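Local coordinates for dITP/XTP pyrophosphatase (Coxiella burnetii, PDB 3TQU), which probably hydrolyses non-canonical purine nucleoside triphosphates such as XTP, dITP and ITP to monophosphate and diphosphate, keeping them out of DNA and RNA, at residues 101-106 with 158-162; 76-80 with 108-114; 49-54 with 122-126; 36-40 with 63-67. One frame throughout, in Å; residues are numbered along the deposited sequence.

Interaction 1 of 4, residues 101-106 with 158-162; sequences RIQKVL and GYDPI
The loop that carries Gly158, Tyr159 and Asp160, predicted to bind the substrate in this HAM1-family enzyme, leans on one side of helix 98-112. The Tyr159 ring lies against the first turn of the segment. Its CE1 is 3.5 Å from Val105 CG2, which approaches obliquely. Arg101 O sits at the ring edge, in the plane. Tyr159 OH rests on the aliphatic part of Arg101, 3.5 Å from Arg101 CB. The arginine crosses the tyrosine at about a right angle, and its guanidinium pairs with Asp98. The hydroxyl is hydrogen-bonded to Ser88 O, which anchors that end of the ring.

Ile102 packs between the ring and the short 3-10 turn 160-162. Its CG1 is anti to the carbonyl carbon (chi1 -73°), and CD1 reaches the loop, 3.4 Å from Gly158 O and 3.8 Å from Pro161 CG. Its other branch, CG2, lies 3.6 Å from Ile162 CG2. Ile162 also sends CD1 to Val105 CG1, at 3.7 Å. No hydrogen bond joins the two segments. Gly158 N, however, bonds to Asp98 OD2 at the start of the same helix, and Asp160 forms a salt bridge with Lys180. The tyrosine also touches Leu75 of strand 68-77 and Phe121 of strand 118-128, and Val105 packs on Ile77, so helix and loop meet against these two strands.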
loop_
_atom_site.group_PDB
_atom_site.type_symbol
_atom_site.label_atom_id
_atom_site.label_comp_id
_atom_site.label_asym_id
_atom_site.label_seq_id
_atom_site.Cartn_x
_atom_site.Cartn_y
_atom_site.Cartn_z
ATOM N N ARG A 101 22.895 10.442 -13.505
ATOM C CA ARG A 101 21.990 9.319 -13.289
ATOM C C ARG A 101 21.443 8.779 -14.609
ATOM O O ARG A 101 21.326 7.566 -14.792
ATOM C CB ARG A 101 20.842 9.721 -12.355
ATOM C CG ARG A 101 21.246 9.811 -10.889
ATOM C CD ARG A 101 20.083 10.239 -10.004
ATOM N NE ARG A 101 19.872 11.683 -10.044
ATOM C CZ ARG A 101 20.537 12.553 -9.290
ATOM N NH1 ARG A 101 21.458 12.124 -8.436
ATOM N NH2 ARG A 101 20.284 13.851 -9.392
ATOM N N ILE A 102 21.107 9.687 -15.520
ATOM C CA ILE A 102 20.627 9.305 -16.844
ATOM C C ILE A 102 21.671 8.456 -17.560
ATOM O O ILE A 102 21.344 7.447 -18.189
ATOM C CB ILE A 102 20.299 10.544 -17.699
ATOM C CG1 ILE A 102 19.017 11.209 -17.195
ATOM C CG2 ILE A 102 20.152 10.159 -19.160
ATOM C CD1 ILE A 102 18.786 12.594 -17.747
ATOM N N GLN A 103 22.932 8.861 -17.451
ATOM C CA GLN A 103 24.015 8.139 -18.106
ATOM C C GLN A 103 24.239 6.758 -17.501
ATOM O O GLN A 103 24.535 5.803 -18.217
ATOM C CB GLN A 103 25.309 8.956 -18.081
ATOM C CG GLN A 103 25.317 10.088 -19.091
ATOM C CD GLN A 103 25.101 9.593 -20.509
ATOM O OE1 GLN A 103 25.705 8.606 -20.929
ATOM N NE2 GLN A 103 24.228 10.268 -21.249
ATOM N N LYS A 104 24.099 6.651 -16.184
ATOM C CA LYS A 104 24.274 5.364 -15.522
ATOM C C LYS A 104 23.176 4.384 -15.932
ATOM O O LYS A 104 23.436 3.199 -16.143
ATOM C CB LYS A 104 24.323 5.527 -14.003
ATOM C CG LYS A 104 24.662 4.238 -13.267
ATOM C CD LYS A 104 25.487 4.507 -12.018
ATOM C CE LYS A 104 25.911 3.209 -11.344
ATOM N NZ LYS A 104 24.747 2.406 -10.873
ATOM N N VAL A 105 21.950 4.881 -16.050
ATOM C CA VAL A 105 20.847 4.050 -16.519
ATOM C C VAL A 105 21.092 3.573 -17.947
ATOM O O VAL A 105 20.886 2.400 -18.264
ATOM C CB VAL A 105 19.505 4.796 -16.443
ATOM C CG1 VAL A 105 18.472 4.135 -17.348
ATOM C CG2 VAL A 105 19.017 4.843 -15.003
ATOM N N LEU A 106 21.540 4.486 -18.805
ATOM C CA LEU A 106 21.819 4.146 -20.196
ATOM C C LEU A 106 22.939 3.112 -20.300
ATOM O O LEU A 106 22.859 2.180 -21.101
ATOM C CB LEU A 106 22.164 5.399 -21.006
ATOM C CG LEU A 106 21.022 6.391 -21.245
ATOM C CD1 LEU A 106 21.526 7.661 -21.924
ATOM C CD2 LEU A 106 19.908 5.749 -22.062
ATOM N N GLY A 158 15.111 14.984 -13.593
ATOM C CA GLY A 158 15.480 13.598 -13.378
ATOM C C GLY A 158 15.547 12.795 -14.662
ATOM O O GLY A 158 16.162 13.221 -15.642
ATOM N N TYR A 159 14.903 11.631 -14.655
ATOM C CA TYR A 159 14.978 10.696 -15.773
ATOM C C TYR A 159 14.023 11.040 -16.915
ATOM O O TYR A 159 13.946 10.310 -17.900
ATOM C CB TYR A 159 14.708 9.268 -15.292
ATOM C CG TYR A 159 15.712 8.748 -14.286
ATOM C CD1 TYR A 159 16.998 8.397 -14.676
ATOM C CD2 TYR A 159 15.370 8.595 -12.948
ATOM C CE1 TYR A 159 17.921 7.919 -13.758
ATOM C CE2 TYR A 159 16.285 8.113 -12.025
ATOM C CZ TYR A 159 17.558 7.777 -12.435
ATOM O OH TYR A 159 18.467 7.300 -11.516
ATOM N N ASP A 160 13.306 12.151 -16.784
ATOM C CA ASP A 160 12.334 12.555 -17.802
ATOM C C ASP A 160 12.853 12.501 -19.246
ATOM O O ASP A 160 12.135 12.051 -20.140
ATOM C CB ASP A 160 11.755 13.939 -17.492
ATOM C CG ASP A 160 10.736 13.906 -16.370
ATOM O OD1 ASP A 160 10.318 12.794 -15.981
ATOM O OD2 ASP A 160 10.342 14.990 -15.888
ATOM N N PRO A 161 14.096 12.961 -19.483
ATOM C CA PRO A 161 14.631 12.976 -20.851
ATOM C C PRO A 161 14.774 11.595 -21.506
ATOM O O PRO A 161 14.814 11.529 -22.733
ATOM C CB PRO A 161 16.010 13.627 -20.682
ATOM C CG PRO A 161 15.883 14.457 -19.451
ATOM C CD PRO A 161 14.988 13.662 -18.542
ATOM N N ILE A 162 14.854 10.522 -20.722
ATOM C CA ILE A 162 14.973 9.185 -21.310
ATOM C C ILE A 162 13.733 8.314 -21.114
ATOM O O ILE A 162 13.749 7.126 -21.435
ATOM C CB ILE A 162 16.215 8.412 -20.801
ATOM C CG1 ILE A 162 16.185 8.278 -19.276
ATOM C CG2 ILE A 162 17.498 9.079 -21.284
ATOM C CD1 ILE A 162 17.304 7.408 -18.720
#

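Interaction 2 of 4, residues 76-80 with 108-114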
loop_
_atom_site.group_PDB
_atom_site.type_symbol
_atom_site.label_atom_id
_atom_site.label_comp_id
_atom_site.label_asym_id
_atom_site.label_seq_id
_atom_site.Cartn_x
_atom_site.Cartn_y
_atom_site.Cartn_z
ATOM N N THR A 76 11.374 2.282 -12.396
ATOM C CA THR A 76 11.690 0.861 -12.370
ATOM C C THR A 76 11.895 0.370 -13.795
ATOM O O THR A 76 11.080 0.636 -14.671
ATOM C CB THR A 76 10.580 0.031 -11.702
ATOM O OG1 THR A 76 9.373 0.137 -12.465
ATOM C CG2 THR A 76 10.328 0.518 -10.281
ATOM N N ILE A 77 12.988 -0.346 -14.021
ATOM C CA ILE A 77 13.314 -0.826 -15.358
ATOM C C ILE A 77 13.337 -2.350 -15.415
ATOM O O ILE A 77 14.107 -3.001 -14.711
ATOM C CB ILE A 77 14.646 -0.237 -15.847
ATOM C CG1 ILE A 77 14.553 1.293 -15.870
ATOM C CG2 ILE A 77 14.991 -0.774 -17.221
ATOM C CD1 ILE A 77 15.855 1.999 -16.225
ATOM N N ALA A 78 12.480 -2.907 -16.266
ATOM C CA ALA A 78 12.288 -4.351 -16.346
ATOM C C ALA A 78 13.600 -5.114 -16.508
ATOM O O ALA A 78 13.866 -6.064 -15.773
ATOM C CB ALA A 78 11.316 -4.699 -17.469
ATOM N N ALA A 79 14.419 -4.693 -17.465
ATOM C CA ALA A 79 15.674 -5.379 -17.751
ATOM C C ALA A 79 16.667 -5.284 -16.596
ATOM O O ALA A 79 17.629 -6.046 -16.538
ATOM C CB ALA A 79 16.297 -4.841 -19.029
ATOM N N LEU A 80 16.433 -4.347 -15.683
ATOM C CA LEU A 80 17.322 -4.161 -14.540
ATOM C C LEU A 80 16.680 -4.621 -13.234
ATOM O O LEU A 80 17.008 -4.114 -12.162
ATOM C CB LEU A 80 17.752 -2.699 -14.422
ATOM C CG LEU A 80 18.466 -2.109 -15.638
ATOM C CD1 LEU A 80 18.888 -0.671 -15.364
ATOM C CD2 LEU A 80 19.666 -2.964 -16.017
ATOM N N ALA A 108 23.809 0.967 -17.905
ATOM C CA ALA A 108 23.299 -0.261 -17.307
ATOM C C ALA A 108 22.496 -1.083 -18.309
ATOM O O ALA A 108 22.664 -2.298 -18.403
ATOM C CB ALA A 108 22.456 0.056 -16.078
ATOM N N LEU A 109 21.616 -0.421 -19.052
ATOM C CA LEU A 109 20.846 -1.097 -20.090
ATOM C C LEU A 109 21.764 -1.598 -21.199
ATOM O O LEU A 109 21.642 -2.735 -21.657
ATOM C CB LEU A 109 19.770 -0.170 -20.658
ATOM C CG LEU A 109 18.455 -0.147 -19.880
ATOM C CD1 LEU A 109 17.490 0.869 -20.470
ATOM C CD2 LEU A 109 17.833 -1.536 -19.869
ATOM N N GLU A 110 22.687 -0.742 -21.623
ATOM C CA GLU A 110 23.687 -1.119 -22.612
ATOM C C GLU A 110 24.398 -2.407 -22.212
ATOM O O GLU A 110 24.601 -3.298 -23.036
ATOM C CB GLU A 110 24.711 0.004 -22.773
ATOM C CG GLU A 110 26.066 -0.463 -23.275
ATOM C CD GLU A 110 27.194 0.436 -22.809
ATOM O OE1 GLU A 110 27.411 1.494 -23.437
ATOM O OE2 GLU A 110 27.860 0.086 -21.811
ATOM N N ALA A 111 24.773 -2.496 -20.938
ATOM C CA ALA A 111 25.531 -3.635 -20.432
ATOM C C ALA A 111 24.660 -4.876 -20.282
ATOM O O ALA A 111 25.113 -5.996 -20.514
ATOM C CB ALA A 111 26.195 -3.282 -19.106
ATOM N N ALA A 112 23.408 -4.674 -19.885
ATOM C CA ALA A 112 22.472 -5.781 -19.745
ATOM C C ALA A 112 22.140 -6.366 -21.112
ATOM O O ALA A 112 21.618 -7.475 -21.213
ATOM C CB ALA A 112 21.206 -5.319 -19.044
ATOM N N ASP A 113 22.460 -5.605 -22.156
ATOM C CA ASP A 113 22.121 -5.960 -23.531
ATOM C C ASP A 113 20.835 -6.778 -23.603
ATOM O O ASP A 113 20.815 -7.884 -24.146
ATOM C CB ASP A 113 23.274 -6.703 -24.209
ATOM C CG ASP A 113 23.373 -6.391 -25.690
ATOM O OD1 ASP A 113 23.698 -7.309 -26.472
ATOM O OD2 ASP A 113 23.127 -5.225 -26.071
ATOM N N ASP A 114 19.767 -6.225 -23.041
ATOM C CA ASP A 114 18.467 -6.876 -23.046
ATOM C C ASP A 114 17.495 -6.050 -23.879
ATOM O O ASP A 114 17.203 -4.900 -23.550
ATOM C CB ASP A 114 17.947 -7.037 -21.617
ATOM C CG ASP A 114 16.867 -8.093 -21.505
ATOM O OD1 ASP A 114 16.839 -9.008 -22.354
ATOM O OD2 ASP A 114 16.050 -8.011 -20.564
#
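Leu80 lays its two methyl branches along helix 98-112, CD1 against Ala108 CB at 3.7 Å and CD2 against Ala112 CB at 4.1 Å. The contact joins the far end of strand 68-77, a central strand of the mixed sheet of the HAM1 fold, to the last turns of that helix. The strand ends at Ile77 and the chain turns through a short 3-10 segment, 78-79. The turn is held by a bond from Leu80 N to Ile77 O.

Ala108 and Ala112 lie one helical turn apart, and their small side chains leave room for the leucine to come close to the backbone. CD2 of Leu80 is 3.9 Å from Ala108 O. Leu80 CG lies anti to the carbonyl carbon (chi1 -58°), which turns both methyls toward Ala108 and Ala112.

Leu109 meets the same turn with one methyl. Its CD2 is 3.7 Å from Ala79 CB and 4.0 Å from Ile77 CG2, and it also lies near Leu80 CG. Ile77 and Leu109 both touch Ile147 of strand 137-147, two places over in the sheet, so the apolar cluster extends to that strand. Across the segments there is no hydrogen bond; the contact is almost wholly apolar.

The helix ends at Ala112. Asp113, which is poorly ordered, leaves helical angles with positive phi. Asp114 then comes beside Ala79 at the strand end, its CG anti to the backbone N (chi1 -161°), with carboxylate oxygen OD2 3.5 Å from the methyl CB of Ala79.

Interaction 3 of 4, residues 49-54 with 122-126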
loop_
_atom_site.group_PDB
_atom_site.type_symbol
_atom_site.label_atom_id
_atom_site.label_comp_id
_atom_site.label_asym_id
_atom_site.label_seq_id
_atom_site.Cartn_x
_atom_site.Cartn_y
_atom_site.Cartn_z
ATOM N N PHE A 49 8.522 1.684 -2.350
ATOM C CA PHE A 49 8.039 3.058 -2.268
ATOM C C PHE A 49 7.016 3.196 -1.144
ATOM O O PHE A 49 7.048 4.160 -0.375
ATOM C CB PHE A 49 7.431 3.512 -3.599
ATOM C CG PHE A 49 8.358 3.363 -4.771
ATOM C CD1 PHE A 49 9.542 4.083 -4.830
ATOM C CD2 PHE A 49 8.042 2.508 -5.819
ATOM C CE1 PHE A 49 10.400 3.944 -5.907
ATOM C CE2 PHE A 49 8.893 2.369 -6.897
ATOM C CZ PHE A 49 10.074 3.088 -6.942
ATOM N N VAL A 50 6.118 2.222 -1.037
ATOM C CA VAL A 50 5.062 2.298 -0.036
ATOM C C VAL A 50 5.634 2.335 1.382
ATOM O O VAL A 50 5.147 3.075 2.231
ATOM C CB VAL A 50 4.038 1.153 -0.184
ATOM C CG1 VAL A 50 4.718 -0.192 -0.042
ATOM C CG2 VAL A 50 2.923 1.307 0.834
ATOM N N GLU A 51 6.679 1.553 1.631
ATOM C CA GLU A 51 7.333 1.566 2.939
ATOM C C GLU A 51 7.925 2.934 3.285
ATOM O O GLU A 51 7.828 3.396 4.424
ATOM C CB GLU A 51 8.412 0.483 3.021
ATOM C CG GLU A 51 7.848 -0.916 3.244
ATOM C CD GLU A 51 8.894 -1.999 3.104
ATOM O OE1 GLU A 51 9.523 -2.073 2.031
ATOM O OE2 GLU A 51 9.092 -2.774 4.064
ATOM N N ASN A 52 8.544 3.577 2.305
ATOM C CA ASN A 52 9.131 4.892 2.529
ATOM C C ASN A 52 8.058 5.961 2.711
ATOM O O ASN A 52 8.185 6.848 3.560
ATOM C CB ASN A 52 10.087 5.258 1.392
ATOM C CG ASN A 52 11.382 4.468 1.448
ATOM O OD1 ASN A 52 11.883 4.155 2.530
ATOM N ND2 ASN A 52 11.930 4.140 0.283
ATOM N N ALA A 53 6.994 5.861 1.921
ATOM C CA ALA A 53 5.870 6.779 2.036
ATOM C C ALA A 53 5.289 6.725 3.443
ATOM O O ALA A 53 4.999 7.759 4.048
ATOM C CB ALA A 53 4.797 6.449 0.999
ATOM N N ILE A 54 5.132 5.515 3.972
ATOM C CA ILE A 54 4.605 5.348 5.324
ATOM C C ILE A 54 5.580 5.870 6.372
ATOM O O ILE A 54 5.183 6.570 7.306
ATOM C CB ILE A 54 4.249 3.878 5.617
ATOM C CG1 ILE A 54 2.996 3.486 4.832
ATOM C CG2 ILE A 54 4.018 3.675 7.098
ATOM C CD1 ILE A 54 2.729 2.004 4.801
ATOM N N HIS A 122 6.688 5.194 -10.777
ATOM C CA HIS A 122 5.736 4.894 -9.716
ATOM C C HIS A 122 5.643 6.049 -8.738
ATOM O O HIS A 122 6.657 6.653 -8.379
ATOM C CB HIS A 122 6.151 3.635 -8.951
ATOM C CG HIS A 122 6.150 2.395 -9.783
ATOM N ND1 HIS A 122 5.116 1.483 -9.757
ATOM C CD2 HIS A 122 7.055 1.913 -10.668
ATOM C CE1 HIS A 122 5.386 0.492 -10.588
ATOM N NE2 HIS A 122 6.557 0.728 -11.153
ATOM N N CYS A 123 4.424 6.351 -8.302
ATOM C CA CYS A 123 4.217 7.289 -7.210
ATOM C C CYS A 123 3.277 6.673 -6.188
ATOM O O CYS A 123 2.136 6.334 -6.508
ATOM C CB CYS A 123 3.631 8.606 -7.712
ATOM S SG CYS A 123 3.215 9.752 -6.372
ATOM N N VAL A 124 3.757 6.525 -4.959
ATOM C CA VAL A 124 2.935 5.970 -3.896
ATOM C C VAL A 124 2.738 7.024 -2.824
ATOM O O VAL A 124 3.705 7.525 -2.249
ATOM C CB VAL A 124 3.571 4.715 -3.269
ATOM C CG1 VAL A 124 2.660 4.146 -2.172
ATOM C CG2 VAL A 124 3.845 3.666 -4.336
ATOM N N ILE A 125 1.479 7.361 -2.576
ATOM C CA ILE A 125 1.110 8.336 -1.565
ATOM C C ILE A 125 0.525 7.606 -0.367
ATOM O O ILE A 125 -0.294 6.697 -0.521
ATOM C CB ILE A 125 0.065 9.331 -2.120
ATOM C CG1 ILE A 125 0.673 10.144 -3.262
ATOM C CG2 ILE A 125 -0.457 10.250 -1.019
ATOM C CD1 ILE A 125 -0.306 11.079 -3.949
ATOM N N ALA A 126 0.963 7.989 0.825
ATOM C CA ALA A 126 0.386 7.452 2.047
ATOM C C ALA A 126 -0.186 8.587 2.879
ATOM O O ALA A 126 0.484 9.590 3.116
ATOM C CB ALA A 126 1.427 6.673 2.841
#
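Val124 is the main bump of the strand, and it fits the hollow made by Phe49, Val50 and Ala53 on helix 49-64. Its CG1, anti to the backbone N (chi1 -179°), points at the helix backbone and lies 3.7 Å from Val50 CA. The other branch, CG2, packs on Phe49 CB, also at 3.7 Å.

Farther along, Ala53 and Ala126 meet methyl to methyl, CB to CB at 3.8 Å. Both side chains are small, so helix and strand come close here. Ala53 CB also sits 3.6 Å from Val124 O. The Ala126 methyl reaches on to Ile54, with CG1 at 4.1 Å.

At the other end, Phe49 lies beside His122. Its CE2 comes obliquely to His122 CB at 3.7 Å. The two rings are near parallel, with planes 21° apart, but are slid so far that they barely overlap. The histidine nitrogens are engaged elsewhere: ND1 bonds to His140 and NE2 to Thr76 OG1.

The helix runs roughly along the strand, with axes at 35° and 7.4 Å apart at closest approach. Alternate residues His122, Val124 and Ala126 face it, while Cys123 and Ile125 face helix 185-199 on the other side of the sheet. Val50 and Ile54 also pack on Ile54 and Val50 of the second subunit. Phe49 touches Asp72, a ligand of the bound calcium and the predicted proton acceptor. This is a helix laid on the central sheet of an alpha/beta fold, beside the metal site and the dimer interface.

Interaction 4 of 4, residues 36-40 with 63-67; sequences EFSVP and QTGLP
The backbone leaves a 3-10 turn at Phe37 and passes through Ser38 with positive phi, while the facing segment ends helix 49-64 at Thr64 and turns at Gly65, also with positive phi. The two run closest at Phe37 with Thr64, CA atoms 6.6 Å apart.

Thr64 sets its methyl over one face of the Phe37 ring. This is a CH-pi contact: CG2 is 3.8 Å from the ring centroid, 27° off the normal. The methyl is displaced toward the CG end of the ring, 3.4 Å from Phe37 CG. At the far end of the same ring, Phe37 CZ lies 3.6 Å from Leu66 CD1, which comes in obliquely.

The threonine hydroxyl is directed away from the ring. With chi1 at 64°, OG1 stands between the backbone N and the carbonyl carbon. There it accepts a bond from Leu66 N at 3.3 Å, with an N-H...O angle of 163°, and it also bonds to Ala60 O.

Val39 completes the contact. Its CG2 touches both Thr64 CG2 at 3.7 Å and Gln63 CB at 3.8 Å.

Phe37, Thr64 and Leu66 also meet Val8, so the contact packs against strand 5-9, next to the outermost strand 29-33. Thr64 to Leu66 form an ST turn at the C-terminal end of helix 49-64, against which the loop following strand 29-33 is packed.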
loop_
_atom_site.group_PDB
_atom_site.type_symbol
_atom_site.label_atom_id
_atom_site.label_comp_id
_atom_site.label_asym_id
_atom_site.label_seq_id
_atom_site.Cartn_x
_atom_site.Cartn_y
_atom_site.Cartn_z
ATOM N N GLU A 36 7.013 23.672 8.745
ATOM C CA GLU A 36 6.322 24.708 9.509
ATOM C C GLU A 36 6.138 24.301 10.966
ATOM O O GLU A 36 5.701 25.100 11.798
ATOM C CB GLU A 36 4.977 25.043 8.867
ATOM C CG GLU A 36 5.107 25.883 7.609
ATOM C CD GLU A 36 5.734 27.237 7.890
ATOM O OE1 GLU A 36 5.100 28.046 8.597
ATOM O OE2 GLU A 36 6.862 27.487 7.414
ATOM N N PHE A 37 6.473 23.047 11.256
ATOM C CA PHE A 37 6.452 22.511 12.613
ATOM C C PHE A 37 7.873 22.186 13.047
ATOM O O PHE A 37 8.090 21.577 14.094
ATOM C CB PHE A 37 5.610 21.236 12.670
ATOM C CG PHE A 37 4.146 21.460 12.428
ATOM C CD1 PHE A 37 3.270 21.603 13.491
ATOM C CD2 PHE A 37 3.646 21.526 11.140
ATOM C CE1 PHE A 37 1.920 21.808 13.273
ATOM C CE2 PHE A 37 2.298 21.733 10.914
ATOM C CZ PHE A 37 1.434 21.873 11.981
ATOM N N SER A 38 8.836 22.584 12.221
ATOM C CA SER A 38 10.243 22.294 12.462
ATOM C C SER A 38 10.520 20.798 12.579
ATOM O O SER A 38 11.341 20.370 13.391
ATOM C CB SER A 38 10.745 23.036 13.701
ATOM O OG SER A 38 10.669 24.435 13.498
ATOM N N VAL A 39 9.834 20.009 11.758
ATOM C CA VAL A 39 10.075 18.573 11.696
ATOM C C VAL A 39 11.244 18.282 10.761
ATOM O O VAL A 39 11.239 18.704 9.605
ATOM C CB VAL A 39 8.834 17.814 11.188
ATOM C CG1 VAL A 39 9.121 16.324 11.088
ATOM C CG2 VAL A 39 7.640 18.077 12.099
ATOM N N PRO A 40 12.256 17.560 11.261
ATOM C CA PRO A 40 13.401 17.203 10.418
ATOM C C PRO A 40 13.056 16.061 9.463
ATOM O O PRO A 40 12.118 15.304 9.723
ATOM C CB PRO A 40 14.442 16.738 11.436
ATOM C CG PRO A 40 13.637 16.207 12.570
ATOM C CD PRO A 40 12.397 17.057 12.638
ATOM N N GLN A 63 5.318 13.768 15.072
ATOM C CA GLN A 63 5.884 15.011 15.584
ATOM C C GLN A 63 4.872 16.152 15.673
ATOM O O GLN A 63 4.954 16.990 16.573
ATOM C CB GLN A 63 7.081 15.441 14.733
ATOM C CG GLN A 63 8.104 14.347 14.532
ATOM C CD GLN A 63 8.481 13.669 15.832
ATOM O OE1 GLN A 63 8.541 12.442 15.910
ATOM N NE2 GLN A 63 8.742 14.466 16.863
ATOM N N THR A 64 3.922 16.188 14.743
ATOM C CA THR A 64 2.989 17.310 14.662
ATOM C C THR A 64 1.668 17.075 15.394
ATOM O O THR A 64 1.021 18.024 15.832
ATOM C CB THR A 64 2.690 17.695 13.201
ATOM O OG1 THR A 64 2.029 16.607 12.544
ATOM C CG2 THR A 64 3.978 18.028 12.465
ATOM N N GLY A 65 1.268 15.814 15.522
ATOM C CA GLY A 65 -0.009 15.493 16.135
ATOM C C GLY A 65 -1.171 15.640 15.167
ATOM O O GLY A 65 -2.332 15.489 15.550
ATOM N N LEU A 66 -0.858 15.936 13.908
ATOM C CA LEU A 66 -1.876 16.082 12.871
ATOM C C LEU A 66 -1.808 14.907 11.901
ATOM O O LEU A 66 -0.818 14.181 11.883
ATOM C CB LEU A 66 -1.656 17.379 12.093
ATOM C CG LEU A 66 -1.891 18.729 12.768
ATOM C CD1 LEU A 66 -1.571 19.843 11.786
ATOM C CD2 LEU A 66 -3.318 18.854 13.267
ATOM N N PRO A 67 -2.864 14.716 11.091
ATOM C CA PRO A 67 -2.780 13.763 9.979
ATOM C C PRO A 67 -1.626 14.168 9.071
ATOM O O PRO A 67 -1.324 15.354 8.981
ATOM C CB PRO A 67 -4.109 13.960 9.248
ATOM C CG PRO A 67 -5.033 14.526 10.274
ATOM C CD PRO A 67 -4.180 15.374 11.164
#

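From the N terminus, interaction 4 comes first: it closes a loop from the segment after strand 29-33 to the end of helix 49-64. Interaction 3 starts at 49-54, between the two segments of interaction 4, so the two cross, and it closes a long loop to strand 118-128. Interaction 2 lies wholly within that loop and joins strand 68-77 to helix 98-112. Interaction 1 opens on the same helix and reaches the loop before strand 163-165, crossing both 2 and 3. Interactions 1 and 2 touch through Val105 and Ile77; 2 and 3 touch through Thr76, His122 and Phe49. Interaction 4 stands apart, its centre about 34 Å from that of interaction 1, across the chain's centre.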